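Local coordinates for protein aerobactin synthase IucC (Klebsiella pneumoniae, PDB 6CN7) that catalyses the closing step of aerobactin siderophore synthesis, probably joining a second N-acetyl-N-hydroxylysine to the citryl intermediate at the expense of ATP, at residues 426-431 with 440-445; 320-325 with 355-360; 163-168 with 253-258; 450-455 with 476-481. The protein carries 5 engineered substitutions. All blocks are in the same frame, centred on the assembly; numbering follows the deposited sequence.

Contact 1 (426-431 with 440-445)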
# COMPACT_ATOMS: atom_id res chain seq x y z
N GLN A 426 -3.05 -28.12 6.42
CA GLN A 426 -3.31 -27.25 5.28
C GLN A 426 -2.51 -27.63 4.04
O GLN A 426 -2.78 -27.09 2.96
CB GLN A 426 -3.03 -25.79 5.64
CG GLN A 426 -3.98 -25.24 6.71
CD GLN A 426 -3.75 -23.77 7.03
OE1 GLN A 426 -4.69 -23.06 7.38
NE2 GLN A 426 -2.51 -23.31 6.93
N ASN A 427 -1.54 -28.53 4.16
CA ASN A 427 -0.78 -29.03 3.01
C ASN A 427 -1.01 -30.51 2.77
O ASN A 427 -0.29 -31.12 1.98
CB ASN A 427 0.72 -28.74 3.19
CG ASN A 427 1.28 -29.31 4.47
OD1 ASN A 427 0.53 -29.74 5.36
ND2 ASN A 427 2.60 -29.32 4.59
N ILE A 428 -1.99 -31.11 3.45
CA ILE A 428 -2.42 -32.48 3.18
C ILE A 428 -3.83 -32.41 2.62
O ILE A 428 -4.75 -31.91 3.28
CB ILE A 428 -2.38 -33.35 4.45
CG1 ILE A 428 -0.93 -33.59 4.86
CG2 ILE A 428 -3.10 -34.68 4.22
CD1 ILE A 428 -0.78 -34.25 6.21
N THR A 429 -4.00 -32.90 1.39
CA THR A 429 -5.30 -32.97 0.75
C THR A 429 -5.77 -34.41 0.72
O THR A 429 -4.99 -35.32 0.43
CB THR A 429 -5.24 -32.41 -0.68
OG1 THR A 429 -4.82 -31.04 -0.64
CG2 THR A 429 -6.60 -32.50 -1.36
N LEU A 430 -7.04 -34.62 1.03
CA LEU A 430 -7.66 -35.94 1.01
C LEU A 430 -8.66 -36.02 -0.13
O LEU A 430 -9.44 -35.08 -0.35
CB LEU A 430 -8.37 -36.25 2.32
CG LEU A 430 -7.53 -36.27 3.60
CD1 LEU A 430 -8.43 -36.46 4.80
CD2 LEU A 430 -6.48 -37.38 3.53
N ALA A 431 -8.63 -37.13 -0.86
CA ALA A 431 -9.65 -37.42 -1.86
C ALA A 431 -10.80 -38.15 -1.18
O ALA A 431 -10.61 -39.23 -0.62
CB ALA A 431 -9.06 -38.26 -2.99
N VAL A 440 -4.39 -39.89 -0.33
CA VAL A 440 -3.85 -38.60 0.06
C VAL A 440 -3.16 -37.96 -1.13
O VAL A 440 -2.60 -38.65 -2.00
CB VAL A 440 -2.88 -38.73 1.26
CG1 VAL A 440 -1.58 -39.41 0.85
CG2 VAL A 440 -2.61 -37.37 1.87
N LEU A 441 -3.20 -36.63 -1.19
CA LEU A 441 -2.52 -35.86 -2.22
C LEU A 441 -1.56 -34.90 -1.53
O LEU A 441 -1.98 -34.11 -0.67
CB LEU A 441 -3.51 -35.08 -3.09
CG LEU A 441 -4.27 -35.86 -4.17
CD1 LEU A 441 -5.28 -36.82 -3.58
CD2 LEU A 441 -4.95 -34.90 -5.12
N LEU A 442 -0.28 -34.97 -1.89
CA LEU A 442 0.75 -34.12 -1.32
C LEU A 442 1.22 -33.13 -2.38
O LEU A 442 1.32 -33.48 -3.56
CB LEU A 442 1.92 -34.96 -0.82
CG LEU A 442 1.52 -36.14 0.07
CD1 LEU A 442 2.72 -37.04 0.33
CD2 LEU A 442 0.91 -35.66 1.37
N LYS A 443 1.51 -31.90 -1.95
CA LYS A 443 1.82 -30.83 -2.89
C LYS A 443 2.99 -29.94 -2.49
O LYS A 443 3.64 -29.39 -3.38
CB LYS A 443 0.58 -29.94 -3.10
CG LYS A 443 -0.05 -29.43 -1.81
CD LYS A 443 -1.32 -28.64 -2.07
CE LYS A 443 -2.45 -29.53 -2.59
NZ LYS A 443 -3.75 -28.82 -2.67
N ASP A 444 3.30 -29.79 -1.20
CA ASP A 444 4.31 -28.83 -0.74
C ASP A 444 5.60 -29.56 -0.40
O ASP A 444 5.69 -30.26 0.61
CB ASP A 444 3.79 -28.04 0.45
CG ASP A 444 2.80 -26.96 0.04
OD1 ASP A 444 3.09 -26.24 -0.93
OD2 ASP A 444 1.73 -26.84 0.67
N PHE A 445 6.60 -29.39 -1.27
CA PHE A 445 7.98 -29.74 -0.97
C PHE A 445 8.87 -28.69 -1.62
O PHE A 445 8.57 -28.18 -2.70
CB PHE A 445 8.35 -31.13 -1.49
CG PHE A 445 7.27 -31.76 -2.30
CD1 PHE A 445 7.21 -31.55 -3.67
CD2 PHE A 445 6.29 -32.54 -1.70
CE1 PHE A 445 6.21 -32.12 -4.43
CE2 PHE A 445 5.28 -33.11 -2.45
CZ PHE A 445 5.24 -32.90 -3.82
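Thr-429 and Leu-441 face each other as the antiparallel hydrogen-bonded pair of the hairpin formed by strands 428-433 and 436-442. Leu-441 N donates to Thr-429 O at 2.7 Å, and Thr-429 N returns a fairly straight bond (161°) to Leu-441 O at 3.1 Å. Thr-429 O also receives the CA-H of Val-440, with 3.5 Å between that oxygen and Val-440 CA.

This closed end is the tight one. On the face that carries Ile-428, Leu-430 and Val-440, one methyl does most of the touching: Val-440 CG2, anti to its own backbone N, comes within 3.6 Å of Ile-428 CG2 and, less closely, 4.2 Å of Leu-430 CD2. Helix 395-417 covers this side through Leu-402, Val-405 and Val-406. On the other face the CB atoms of Thr-429 and Leu-441 meet at 4.0 Å, and Leu-441 CD1 reaches Ala-431 CB.

Toward Asn-427 and the loop at Lys-443 and Asp-444 the strands diverge and the residues become partly exposed. The Lys-443 chain, bent at chi3 (68°), crosses the Thr-429 side chain at about a right angle, and NZ makes a weak hydrogen bond to Thr-429 OG1 of 3.2 Å. Asp-444 sets OD2 against the aliphatic Asn-427 CB at 3.3 Å, while its OD1 forms a salt bridge with Arg-354. Backbone bonding and methyl packing therefore hold the buried end of the hairpin, whereas the polar end has weaker mutual contacts and the Asp-444 charge is probably offset by Arg-354, on strand 350-355 of another sheet.

Contact 2 (320-325 with 355-360)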
# COMPACT_ATOMS: atom_id res chain seq x y z
N VAL A 320 -0.59 -39.54 -3.86
CA VAL A 320 -0.32 -38.82 -5.10
C VAL A 320 0.63 -37.67 -4.81
O VAL A 320 0.51 -36.99 -3.79
CB VAL A 320 -1.63 -38.30 -5.74
CG1 VAL A 320 -1.33 -37.46 -6.98
CG2 VAL A 320 -2.55 -39.46 -6.08
N ILE A 321 1.56 -37.44 -5.73
CA ILE A 321 2.50 -36.33 -5.66
C ILE A 321 2.10 -35.32 -6.72
O ILE A 321 2.28 -35.56 -7.92
CB ILE A 321 3.95 -36.80 -5.87
CG1 ILE A 321 4.38 -37.74 -4.73
CG2 ILE A 321 4.90 -35.62 -5.99
CD1 ILE A 321 4.46 -37.07 -3.37
N LEU A 322 1.54 -34.19 -6.29
CA LEU A 322 1.22 -33.11 -7.21
C LEU A 322 2.50 -32.37 -7.58
O LEU A 322 3.26 -31.94 -6.70
CB LEU A 322 0.20 -32.16 -6.57
CG LEU A 322 -1.16 -32.79 -6.27
CD1 LEU A 322 -2.05 -31.83 -5.49
CD2 LEU A 322 -1.85 -33.23 -7.54
N GLY A 323 2.74 -32.22 -8.88
CA GLY A 323 4.00 -31.72 -9.38
C GLY A 323 3.99 -30.23 -9.68
O GLY A 323 2.96 -29.57 -9.73
N GLU A 324 5.21 -29.70 -9.87
CA GLU A 324 5.44 -28.32 -10.29
C GLU A 324 6.06 -28.34 -11.68
O GLU A 324 7.29 -28.37 -11.82
CB GLU A 324 6.35 -27.59 -9.30
CG GLU A 324 5.72 -27.38 -7.93
CD GLU A 324 6.63 -26.62 -6.98
OE1 GLU A 324 7.79 -26.36 -7.35
OE2 GLU A 324 6.17 -26.29 -5.87
N PRO A 325 5.26 -28.34 -12.75
CA PRO A 325 5.84 -28.49 -14.09
C PRO A 325 6.60 -27.27 -14.58
O PRO A 325 7.51 -27.42 -15.41
CB PRO A 325 4.62 -28.77 -14.98
CG PRO A 325 3.46 -28.19 -14.23
CD PRO A 325 3.79 -28.37 -12.78
N GLU A 355 0.27 -28.44 -9.91
CA GLU A 355 -0.73 -29.39 -10.38
C GLU A 355 -1.95 -29.36 -9.46
O GLU A 355 -1.83 -29.55 -8.25
CB GLU A 355 -0.12 -30.79 -10.43
CG GLU A 355 -0.77 -31.73 -11.42
CD GLU A 355 0.01 -33.02 -11.57
OE1 GLU A 355 1.11 -33.12 -10.99
OE2 GLU A 355 -0.47 -33.93 -12.27
N ASN A 356 -3.12 -29.09 -10.03
CA ASN A 356 -4.37 -29.09 -9.29
C ASN A 356 -4.84 -30.53 -9.06
O ASN A 356 -4.67 -31.38 -9.93
CB ASN A 356 -5.43 -28.31 -10.07
CG ASN A 356 -6.76 -28.19 -9.33
OD1 ASN A 356 -7.24 -29.15 -8.73
ND2 ASN A 356 -7.38 -27.02 -9.41
N PRO A 357 -5.40 -30.83 -7.88
CA PRO A 357 -5.90 -32.20 -7.65
C PRO A 357 -6.79 -32.74 -8.76
O PRO A 357 -6.72 -33.94 -9.07
CB PRO A 357 -6.68 -32.05 -6.34
CG PRO A 357 -5.93 -31.00 -5.60
CD PRO A 357 -5.44 -30.02 -6.65
N CYS A 358 -7.62 -31.90 -9.39
CA CYS A 358 -8.59 -32.40 -10.36
C CYS A 358 -7.94 -33.19 -11.48
O CYS A 358 -8.62 -33.98 -12.14
CB CYS A 358 -9.40 -31.24 -10.95
SG CYS A 358 -8.57 -30.38 -12.30
N ARG A 359 -6.65 -32.99 -11.73
CA ARG A 359 -5.95 -33.78 -12.73
C ARG A 359 -5.99 -35.27 -12.38
O ARG A 359 -6.16 -36.12 -13.26
CB ARG A 359 -4.50 -33.30 -12.87
CG ARG A 359 -4.27 -32.40 -14.08
CD ARG A 359 -3.17 -31.37 -13.83
NE ARG A 359 -1.95 -31.66 -14.58
CZ ARG A 359 -1.65 -31.15 -15.77
NH1 ARG A 359 -2.49 -30.31 -16.37
NH2 ARG A 359 -0.51 -31.47 -16.37
N TRP A 360 -5.83 -35.60 -11.10
CA TRP A 360 -5.70 -36.98 -10.66
C TRP A 360 -6.98 -37.54 -10.04
O TRP A 360 -7.00 -38.72 -9.67
CB TRP A 360 -4.55 -37.10 -9.66
CG TRP A 360 -3.20 -36.90 -10.27
CD1 TRP A 360 -2.52 -35.73 -10.39
CD2 TRP A 360 -2.37 -37.91 -10.87
NE1 TRP A 360 -1.31 -35.94 -11.01
CE2 TRP A 360 -1.20 -37.27 -11.32
CE3 TRP A 360 -2.50 -39.29 -11.06
CZ2 TRP A 360 -0.17 -37.96 -11.95
CZ3 TRP A 360 -1.48 -39.97 -11.68
CH2 TRP A 360 -0.32 -39.31 -12.12
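Gly-323 and Glu-355 grip each other through two hydrogen bonds. Gly-323 N points at the Glu-355 carboxylate, meeting the anti lone pair of OE1 at 2.8 Å and 164°. In return Glu-355 N donates to Gly-323 O at 2.9 Å. The glutamate CG stands anti to its backbone N (chi1 -154°), and the chain runs extended from there to the carboxylate.

The second oxygen, OE2, works within its own segment. Arg-359 NE forms a salt bridge to Glu-355 OE2 at 3.6 Å, the oxygen lying in plane at the guanidinium edge. Trp-360 NE1 approaches Glu-355 OE2 from above the carboxylate plane, in a bent bond whose very short length is doubtful.

The two Gly-323 bonds join the end of strand 350-355, of the large antiparallel sheet, to the chain just after strand 320-321, an outermost strand of the mixed sheet, so the contact spans two sheets. Asn-356 OD1 starts the following loop with an Asx turn, accepting from Cys-358 N.

In the apolar packing, Val-320 CG1 lies over one face of the Trp-360 ring as a CH-pi contact, 3.9 Å from the five-membered-ring centroid. Leu-322 splits its methyls: CD1 meets Pro-357 CG at 4.0 Å and CD2 meets Trp-360 CD1 at 3.8 Å.

Contact 3 (163-168 with 253-258)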
# COMPACT_ATOMS: atom_id res chain seq x y z
N ALA A 163 -13.13 -15.29 0.51
CA ALA A 163 -13.56 -16.02 -0.69
C ALA A 163 -13.86 -15.07 -1.85
O ALA A 163 -14.77 -15.31 -2.65
CB ALA A 163 -14.76 -16.91 -0.40
N ASN A 164 -13.11 -13.98 -1.94
CA ASN A 164 -13.23 -13.07 -3.07
C ASN A 164 -12.23 -13.43 -4.16
O ASN A 164 -11.20 -14.05 -3.90
CB ASN A 164 -13.03 -11.62 -2.62
CG ASN A 164 -14.23 -11.06 -1.88
OD1 ASN A 164 -15.37 -11.30 -2.27
ND2 ASN A 164 -13.98 -10.32 -0.82
N THR A 165 -12.54 -13.02 -5.38
CA THR A 165 -11.72 -13.32 -6.54
C THR A 165 -11.09 -12.05 -7.08
O THR A 165 -11.48 -10.93 -6.74
CB THR A 165 -12.55 -14.01 -7.63
OG1 THR A 165 -13.60 -13.13 -8.07
CG2 THR A 165 -13.16 -15.30 -7.11
N PHE A 166 -10.10 -12.23 -7.96
CA PHE A 166 -9.39 -11.09 -8.52
C PHE A 166 -8.60 -11.55 -9.74
O PHE A 166 -8.27 -12.72 -9.89
CB PHE A 166 -8.46 -10.44 -7.49
CG PHE A 166 -7.53 -11.41 -6.80
CD1 PHE A 166 -7.93 -12.10 -5.67
CD2 PHE A 166 -6.26 -11.63 -7.29
CE1 PHE A 166 -7.08 -12.98 -5.03
CE2 PHE A 166 -5.40 -12.52 -6.67
CZ PHE A 166 -5.81 -13.19 -5.53
N ARG A 167 -8.32 -10.58 -10.61
CA ARG A 167 -7.46 -10.80 -11.76
C ARG A 167 -6.00 -10.61 -11.36
O ARG A 167 -5.68 -9.97 -10.36
CB ARG A 167 -7.80 -9.84 -12.90
CG ARG A 167 -9.09 -10.18 -13.63
CD ARG A 167 -9.29 -9.24 -14.81
NE ARG A 167 -10.51 -9.53 -15.55
CZ ARG A 167 -10.96 -8.79 -16.56
NH1 ARG A 167 -10.30 -7.72 -16.96
NH2 ARG A 167 -12.09 -9.14 -17.17
N LEU A 168 -5.11 -11.18 -12.17
CA LEU A 168 -3.68 -11.00 -11.99
C LEU A 168 -3.18 -9.83 -12.82
O LEU A 168 -3.74 -9.50 -13.87
CB LEU A 168 -2.92 -12.27 -12.38
CG LEU A 168 -3.31 -13.53 -11.61
CD1 LEU A 168 -2.54 -14.72 -12.14
CD2 LEU A 168 -3.07 -13.35 -10.11
N LEU A 253 -10.39 -14.95 -13.23
CA LEU A 253 -10.46 -14.57 -11.83
C LEU A 253 -9.89 -15.69 -10.97
O LEU A 253 -10.17 -16.87 -11.20
CB LEU A 253 -11.91 -14.28 -11.42
CG LEU A 253 -12.58 -13.09 -12.10
CD1 LEU A 253 -14.06 -13.03 -11.73
CD2 LEU A 253 -11.89 -11.79 -11.73
N TRP A 254 -9.09 -15.31 -9.98
CA TRP A 254 -8.37 -16.27 -9.15
C TRP A 254 -8.84 -16.17 -7.70
O TRP A 254 -9.31 -15.12 -7.25
CB TRP A 254 -6.86 -16.04 -9.23
CG TRP A 254 -6.30 -16.36 -10.58
CD1 TRP A 254 -6.22 -15.53 -11.65
CD2 TRP A 254 -5.73 -17.61 -10.99
NE1 TRP A 254 -5.65 -16.18 -12.72
CE2 TRP A 254 -5.34 -17.46 -12.33
CE3 TRP A 254 -5.52 -18.84 -10.36
CZ2 TRP A 254 -4.74 -18.49 -13.06
CZ3 TRP A 254 -4.93 -19.86 -11.08
CH2 TRP A 254 -4.55 -19.68 -12.41
N LEU A 255 -8.70 -17.28 -6.98
CA LEU A 255 -9.19 -17.41 -5.62
C LEU A 255 -8.05 -17.91 -4.74
O LEU A 255 -7.34 -18.85 -5.12
CB LEU A 255 -10.38 -18.38 -5.57
CG LEU A 255 -10.96 -18.75 -4.21
CD1 LEU A 255 -11.69 -17.56 -3.60
CD2 LEU A 255 -11.89 -19.94 -4.36
N ALA A 256 -7.88 -17.29 -3.58
CA ALA A 256 -6.76 -17.62 -2.71
C ALA A 256 -7.03 -18.90 -1.93
O ALA A 256 -8.16 -19.16 -1.51
CB ALA A 256 -6.49 -16.47 -1.74
N GLN A 257 -5.99 -19.70 -1.75
CA GLN A 257 -6.04 -20.87 -0.89
C GLN A 257 -5.59 -20.50 0.52
O GLN A 257 -5.24 -19.35 0.81
CB GLN A 257 -5.18 -21.99 -1.46
CG GLN A 257 -5.55 -22.44 -2.87
CD GLN A 257 -4.63 -23.53 -3.39
OE1 GLN A 257 -3.79 -24.05 -2.66
NE2 GLN A 257 -4.79 -23.88 -4.66
N GLN A 258 -5.59 -21.49 1.41
CA GLN A 258 -5.11 -21.25 2.77
C GLN A 258 -3.67 -20.75 2.78
O GLN A 258 -3.30 -19.93 3.63
CB GLN A 258 -5.22 -22.53 3.60
CG GLN A 258 -6.66 -22.91 3.96
CD GLN A 258 -7.29 -21.96 4.96
OE1 GLN A 258 -8.41 -21.49 4.76
NE2 GLN A 258 -6.58 -21.68 6.04
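The pairing of Phe-166 with Trp-254 joins strands 165-174 and 252-256 in the large, curled antiparallel sheet of the IucA/IucC family region. The short strand segments are strongly splayed, 120° between their directions, and one hydrogen-bonded pair carries the join. Trp-254 N donates to Phe-166 O at 2.7 Å, and Phe-166 N donates to Trp-254 O at 3.1 Å. That carbonyl oxygen has further neighbours. Thr-165 CA lies 3.1 Å from Trp-254 O in a CA-H...O contact. Phe-166 CG sits between the backbone N and the carbonyl carbon (chi1 52°), and one face of its ring lies by Trp-254 O, offset toward the rim.

Beyond the pair, Leu-168 leans over one face of the Trp-254 indole, a CH-pi contact with CD1 3.9 Å from the five-membered-ring centroid. Leu-263 of the next strand and Ile-274 of the one beyond also touch that tryptophan. At the exposed side Leu-253 forks, CD1 going to Thr-165 OG1 (3.7 Å) and CD2 to the aliphatic CG of Arg-167 (3.7 Å). Leu-255 CD1 meets Asn-164 O at 3.6 Å.

With one hydrogen-bonded pair between the segments, side-chain packing probably supplies much of the adhesion, and the Trp-254 carbonyl is satisfied by an N-H with weaker C-H support.

Contact 4 (450-455 with 476-481)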
# COMPACT_ATOMS: atom_id res chain seq x y z
N ARG A 450 13.18 -32.29 4.06
CA ARG A 450 14.43 -32.51 4.77
C ARG A 450 14.88 -33.95 4.60
O ARG A 450 14.08 -34.85 4.31
CB ARG A 450 14.29 -32.17 6.26
CG ARG A 450 14.00 -30.69 6.54
CD ARG A 450 14.01 -30.41 8.04
NE ARG A 450 13.68 -29.01 8.35
CZ ARG A 450 14.56 -28.02 8.36
NH1 ARG A 450 15.84 -28.24 8.07
NH2 ARG A 450 14.16 -26.79 8.66
N LEU A 451 16.18 -34.18 4.79
CA LEU A 451 16.78 -35.50 4.62
C LEU A 451 17.53 -35.89 5.88
O LEU A 451 17.87 -35.05 6.72
CB LEU A 451 17.74 -35.52 3.43
CG LEU A 451 17.17 -35.13 2.07
CD1 LEU A 451 18.29 -34.97 1.06
CD2 LEU A 451 16.16 -36.16 1.61
N VAL A 452 17.80 -37.19 6.01
CA VAL A 452 18.50 -37.74 7.16
C VAL A 452 20.00 -37.66 6.91
O VAL A 452 20.47 -37.90 5.79
CB VAL A 452 18.05 -39.19 7.43
CG1 VAL A 452 18.51 -40.13 6.31
CG2 VAL A 452 18.57 -39.67 8.78
N LYS A 453 20.76 -37.33 7.96
CA LYS A 453 22.21 -37.25 7.82
C LYS A 453 22.81 -38.60 7.44
O LYS A 453 23.79 -38.65 6.70
CB LYS A 453 22.83 -36.75 9.13
N ASP A 454 22.23 -39.69 7.94
CA ASP A 454 22.72 -41.02 7.58
C ASP A 454 22.64 -41.22 6.07
O ASP A 454 21.78 -40.65 5.39
CB ASP A 454 21.90 -42.09 8.30
CG ASP A 454 21.96 -41.96 9.80
OD1 ASP A 454 22.61 -41.01 10.29
OD2 ASP A 454 21.35 -42.80 10.50
N ALA A 455 23.54 -42.05 5.55
CA ALA A 455 23.61 -42.33 4.12
C ALA A 455 22.82 -43.61 3.85
O ALA A 455 23.32 -44.72 4.07
CB ALA A 455 25.05 -42.46 3.66
N ASP A 476 16.60 -37.91 15.06
CA ASP A 476 15.76 -37.25 16.06
C ASP A 476 15.24 -35.91 15.57
O ASP A 476 14.18 -35.46 16.01
CB ASP A 476 16.54 -37.08 17.36
CG ASP A 476 16.62 -38.36 18.17
OD1 ASP A 476 16.33 -39.44 17.61
OD2 ASP A 476 16.97 -38.29 19.37
N TYR A 477 15.97 -35.24 14.67
CA TYR A 477 15.46 -34.02 14.06
C TYR A 477 14.22 -34.31 13.21
O TYR A 477 13.28 -33.51 13.19
CB TYR A 477 16.53 -33.36 13.20
CG TYR A 477 17.33 -32.25 13.86
CD1 TYR A 477 16.72 -31.08 14.28
CD2 TYR A 477 18.70 -32.37 14.03
CE1 TYR A 477 17.45 -30.06 14.88
CE2 TYR A 477 19.44 -31.36 14.62
CZ TYR A 477 18.81 -30.21 15.04
OH TYR A 477 19.55 -29.21 15.63
N LEU A 478 14.21 -35.44 12.51
CA LEU A 478 13.19 -35.68 11.49
C LEU A 478 11.91 -36.26 12.07
O LEU A 478 10.84 -36.08 11.47
CB LEU A 478 13.75 -36.61 10.42
CG LEU A 478 14.93 -36.07 9.61
CD1 LEU A 478 15.41 -37.11 8.62
CD2 LEU A 478 14.55 -34.78 8.88
N ILE A 479 11.98 -36.96 13.20
CA ILE A 479 10.76 -37.47 13.82
C ILE A 479 9.77 -36.34 14.06
O ILE A 479 8.56 -36.50 13.84
CB ILE A 479 11.10 -38.21 15.13
CG1 ILE A 479 11.80 -39.54 14.83
CG2 ILE A 479 9.84 -38.46 15.97
CD1 ILE A 479 10.94 -40.53 14.07
N HIS A 480 10.26 -35.19 14.51
CA HIS A 480 9.36 -34.09 14.86
C HIS A 480 8.53 -33.64 13.67
O HIS A 480 7.36 -33.29 13.81
CB HIS A 480 10.16 -32.93 15.45
CG HIS A 480 10.80 -33.25 16.76
ND1 HIS A 480 10.09 -33.26 17.95
CD2 HIS A 480 12.07 -33.59 17.08
CE1 HIS A 480 10.91 -33.58 18.93
NE2 HIS A 480 12.11 -33.79 18.43
N ASP A 481 9.13 -33.63 12.47
CA ASP A 481 8.37 -33.32 11.27
C ASP A 481 7.11 -34.17 11.18
O ASP A 481 6.13 -33.77 10.55
CB ASP A 481 9.24 -33.53 10.02
CG ASP A 481 9.64 -32.22 9.35
OD1 ASP A 481 9.27 -31.14 9.86
OD2 ASP A 481 10.32 -32.26 8.30
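Arg-450 meets helix 475-499 first, and does so with its aliphatic part: CB lies 3.7 Å from Leu-478 CD2. Its chain then continues extended to NE, crossing the Asp-481 side chain at about a right angle. Arg-450 CD comes within 4.1 Å of Asp-481 OD2, yet NE remains 4.7 Å from that oxygen, and the guanidinium and carboxylate planes are turned 47° apart. The opposite charges probably attract, but their charged atoms are not in contact.

Leu-451 turns its side chain the other way, onto Met-459 and Leu-462, and offers the helix its backbone, with Leu-451 C 3.7 Å from Leu-478 CD1. At Val-452 the same methyl presses on the main chain, Leu-478 CD1 to Val-452 CA 3.5 Å, and touches Val-452 CB at 3.6 Å. Leu-478 thus spreads its methyls along one side of the strand, CD2 to Arg-450 and CD1 to Val-452.

The contact lays the helix on a small three-stranded sheet, in which strand 449-452 is the middle one. Their segment axes pass 8.7 Å apart, and the helix follows closely after the neighbouring strand 472-473. Since a single leucine makes nearly all of the close contacts, the packing is essentially dispersive, and Arg-450 and Asp-481 probably add a mild long-range attraction at its partly exposed margin.

How the contacts relate
Contacts 1 and 2 share one mixed sheet, since strand 320-321 runs beside strand 436-442. Leu-442 is bonded through its backbone to Val-320 and Leu-322, and Leu-441 packs on Pro-357. Both are buried, but contact 1 depends on a regular hairpin near the centre of the chain, whereas contact 2, its centre about 17 Å from the chain's centre, uses a carboxylate to grip a backbone N-H, with an indole packed beside it. Contact 3 belongs to the large antiparallel sheet and is only partly buried; it reaches contact 1 through Gln-258 and Gln-426. Contact 4 touches none of the others, its nearest atoms about 7 Å from contact 1, and packs helix on strand mainly by one leucine's methyls.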